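Local coordinates for Glyoxalase/bleomycin resistance protein/dioxygenase (Albidiferax ferrireducens T118, PDB 4QB5) that is a member of the vicinal oxygen chelate superfamily and may act as a dioxygenase, its substrate being unknown, at residues C[126-130]-C[141-146]. Sequence-based numbering, arbitrary orientation.
Sequences KLYLA and CALHRP
Two antiparallel strands of the C-terminal beta hairpin, 127-133 and 139-144, pair where Tyr128 faces His144, Leu129 faces Leu143 and Ala130 faces Ala142. Tyr128 N donates to His144 O at 2.8 Å, and His144 N returns a bond to Tyr128 O. Ala130 and Ala142 form a second hydrogen-bonded pair, Ala130 N to Ala142 O at 3.0 Å and Ala142 N back to Ala130 O. In the non-hydrogen-bonded pair between them, the isobutyl groups of Leu129 and Leu143 run alongside each other from the same face of the sheet, Leu129 CD2 lying 3.8 Å from both CB and CD1 of Leu143. The other methyl of Leu143 extends the patch to Leu127, Leu143 CD2 meeting Leu127 CD2 at 4.1 Å. Leu127 CD2 also rests on the aliphatic start of Arg145, 3.9 Å from Arg145 CB. Beyond it, Pro146 CD sits 3.2 Å from Lys126 O. At the other end of the patch Cys141 SG lies 4.2 Å from Leu129 CD2. These are the two central strands of one of the two four-stranded mixed sheets of the VOC fold, flanked by strands 87-91 and 111-120. On the face of Leu129 and Leu143, Cys141 and Leu143 pack against His26 and Ser25 of the second subunit. The opposite face carries Tyr128, Ala130, Ala142 and His144 and is backed by helix 95-107, where Tyr128 OH hydrogen-bonds Asp99 OD1 and Ala142 touches Phe101. His144 ND1 hydrogen-bonds Ala92 O, a carbonyl ahead of that helix.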
ATOM      1  N   LYS C 126      21.403  -2.370   4.304  1.00 40.30           N
ATOM      2  CA  LYS C 126      21.344  -1.317   5.328  1.00 40.89           C
ATOM      3  C   LYS C 126      20.251  -0.264   5.020  1.00 36.19           C
ATOM      4  O   LYS C 126      20.259   0.357   3.947  1.00 34.00           O
ATOM      5  CB  LYS C 126      22.682  -0.591   5.494  1.00 42.43           C
ATOM      6  CG  LYS C 126      22.727   0.284   6.765  1.00 46.51           C
ATOM      7  CD  LYS C 126      23.963   1.177   6.755  1.00 55.16           C
ATOM      8  CE  LYS C 126      24.187   1.881   8.086  1.00 59.35           C
ATOM      9  NZ  LYS C 126      25.393   2.758   8.082  1.00 64.00           N
ATOM     10  N   LEU C 127      19.344  -0.054   5.979  1.00 32.62           N
ATOM     11  CA  LEU C 127      18.206   0.855   5.786  1.00 28.97           C
ATOM     12  C   LEU C 127      18.049   1.725   6.978  1.00 26.23           C
ATOM     13  O   LEU C 127      18.257   1.264   8.092  1.00 25.90           O
ATOM     14  CB  LEU C 127      16.898   0.057   5.706  1.00 33.07           C
ATOM     15  CG  LEU C 127      16.844  -1.005   4.632  1.00 37.07           C
ATOM     16  CD1 LEU C 127      15.649  -1.923   4.912  1.00 38.07           C
ATOM     17  CD2 LEU C 127      16.821  -0.355   3.265  1.00 35.19           C
ATOM     18  N   TYR C 128      17.507   2.918   6.758  1.00 21.45           N
ATOM     19  CA  TYR C 128      17.012   3.706   7.877  1.00 19.94           C
ATOM     20  C   TYR C 128      15.461   3.738   7.780  1.00 18.57           C
ATOM     21  O   TYR C 128      14.872   3.958   6.727  1.00 18.09           O
ATOM     22  CB  TYR C 128      17.608   5.084   7.834  1.00 19.19           C
ATOM     23  CG  TYR C 128      17.415   5.850   9.095  1.00 19.31           C
ATOM     24  CD1 TYR C 128      16.216   6.516   9.353  1.00 20.87           C
ATOM     25  CD2 TYR C 128      18.424   5.940  10.034  1.00 19.41           C
ATOM     26  CE1 TYR C 128      16.034   7.236  10.519  1.00 19.81           C
ATOM     27  CE2 TYR C 128      18.240   6.649  11.200  1.00 18.82           C
ATOM     28  CZ  TYR C 128      17.051   7.284  11.438  1.00 20.25           C
ATOM     29  OH  TYR C 128      16.856   7.992  12.593  1.00 17.39           O
ATOM     30  N   LEU C 129      14.821   3.517   8.896  1.00 19.51           N
ATOM     31  CA  LEU C 129      13.385   3.395   8.959  1.00 20.61           C
ATOM     32  C   LEU C 129      12.829   4.241  10.095  1.00 18.32           C
ATOM     33  O   LEU C 129      13.367   4.220  11.182  1.00 16.95           O
ATOM     34  CB  LEU C 129      13.064   1.956   9.310  1.00 25.52           C
ATOM     35  CG  LEU C 129      13.197   0.940   8.191  1.00 30.43           C
ATOM     36  CD1 LEU C 129      13.136  -0.474   8.763  1.00 33.60           C
ATOM     37  CD2 LEU C 129      12.007   1.180   7.293  1.00 33.74           C
ATOM     38  N   ALA C 130      11.687   4.876   9.876  1.00 16.13           N
ATOM     39  CA  ALA C 130      10.934   5.504  10.951  1.00 16.21           C
ATOM     40  C   ALA C 130       9.466   5.101  10.822  1.00 16.02           C
ATOM     41  O   ALA C 130       8.832   5.424   9.787  1.00 15.15           O
ATOM     42  CB  ALA C 130      11.062   7.038  10.823  1.00 16.49           C
ATOM     43  N   CYS C 141       5.594   3.956   7.344  1.00 13.60           N
ATOM     44  CA  CYS C 141       6.970   4.289   7.678  1.00 14.49           C
ATOM     45  C   CYS C 141       7.591   5.035   6.551  1.00 14.71           C
ATOM     46  O   CYS C 141       7.029   5.117   5.417  1.00 14.51           O
ATOM     47  CB  CYS C 141       7.821   3.049   8.003  1.00 18.18           C
ATOM     48  SG  CYS C 141       7.941   1.981   6.612  1.00 21.35           S
ATOM     49  N   ALA C 142       8.656   5.704   6.892  1.00 14.17           N
ATOM     50  CA  ALA C 142       9.535   6.321   5.879  1.00 14.53           C
ATOM     51  C   ALA C 142      10.827   5.489   5.843  1.00 15.16           C
ATOM     52  O   ALA C 142      11.359   5.077   6.907  1.00 15.86           O
ATOM     53  CB  ALA C 142       9.838   7.779   6.220  1.00 14.18           C
ATOM     54  N   LEU C 143      11.285   5.174   4.643  1.00 15.14           N
ATOM     55  CA  LEU C 143      12.464   4.333   4.484  1.00 16.07           C
ATOM     56  C   LEU C 143      13.461   4.980   3.559  1.00 15.84           C
ATOM     57  O   LEU C 143      13.118   5.423   2.431  1.00 15.45           O
ATOM     58  CB  LEU C 143      12.047   2.977   3.900  1.00 17.78           C
ATOM     59  CG  LEU C 143      13.117   1.922   3.598  1.00 19.02           C
ATOM     60  CD1 LEU C 143      12.516   0.511   3.603  1.00 20.26           C
ATOM     61  CD2 LEU C 143      13.747   2.174   2.258  1.00 19.74           C
ATOM     62  N   HIS C 144      14.718   5.013   4.003  1.00 18.18           N
ATOM     63  CA  HIS C 144      15.799   5.443   3.181  1.00 18.63           C
ATOM     64  C   HIS C 144      16.847   4.320   3.071  1.00 20.56           C
ATOM     65  O   HIS C 144      17.297   3.784   4.067  1.00 18.75           O
ATOM     66  CB  HIS C 144      16.435   6.672   3.799  1.00 20.10           C
ATOM     67  CG  HIS C 144      17.693   7.080   3.113  1.00 19.55           C
ATOM     68  ND1 HIS C 144      17.726   7.476   1.794  1.00 21.81           N
ATOM     69  CD2 HIS C 144      18.975   7.059   3.530  1.00 21.44           C
ATOM     70  CE1 HIS C 144      18.972   7.702   1.429  1.00 20.71           C
ATOM     71  NE2 HIS C 144      19.745   7.450   2.465  1.00 22.02           N
ATOM     72  N   ARG C 145      17.312   4.078   1.867  1.00 23.94           N
ATOM     73  CA  ARG C 145      18.425   3.148   1.613  1.00 31.49           C
ATOM     74  C   ARG C 145      19.688   3.907   1.156  1.00 31.17           C
ATOM     75  O   ARG C 145      19.675   4.501   0.094  1.00 32.40           O
ATOM     76  CB  ARG C 145      17.988   2.183   0.512  1.00 37.60           C
ATOM     77  CG  ARG C 145      19.003   1.106   0.189  1.00 46.80           C
ATOM     78  CD  ARG C 145      18.315  -0.017  -0.567  1.00 53.96           C
ATOM     79  NE  ARG C 145      19.289  -0.863  -1.257  1.00 64.08           N
ATOM     80  CZ  ARG C 145      19.563  -2.136  -0.967  1.00 68.60           C
ATOM     81  NH1 ARG C 145      18.947  -2.788   0.021  1.00 76.28           N
ATOM     82  NH2 ARG C 145      20.470  -2.774  -1.693  1.00 77.31           N
ATOM     83  N   PRO C 146      20.757   3.923   1.968  1.00 35.02           N
ATOM     84  CA  PRO C 146      21.953   4.767   1.671  1.00 42.11           C
ATOM     85  C   PRO C 146      22.719   4.421   0.392  1.00 42.04           C
ATOM     86  O   PRO C 146      22.588   3.294  -0.067  1.00 45.42           O
ATOM     87  CB  PRO C 146      22.850   4.537   2.890  1.00 40.72           C
ATOM     88  CG  PRO C 146      21.926   4.174   4.011  1.00 38.23           C
ATOM     89  CD  PRO C 146      20.741   3.479   3.381  1.00 38.42           C
TER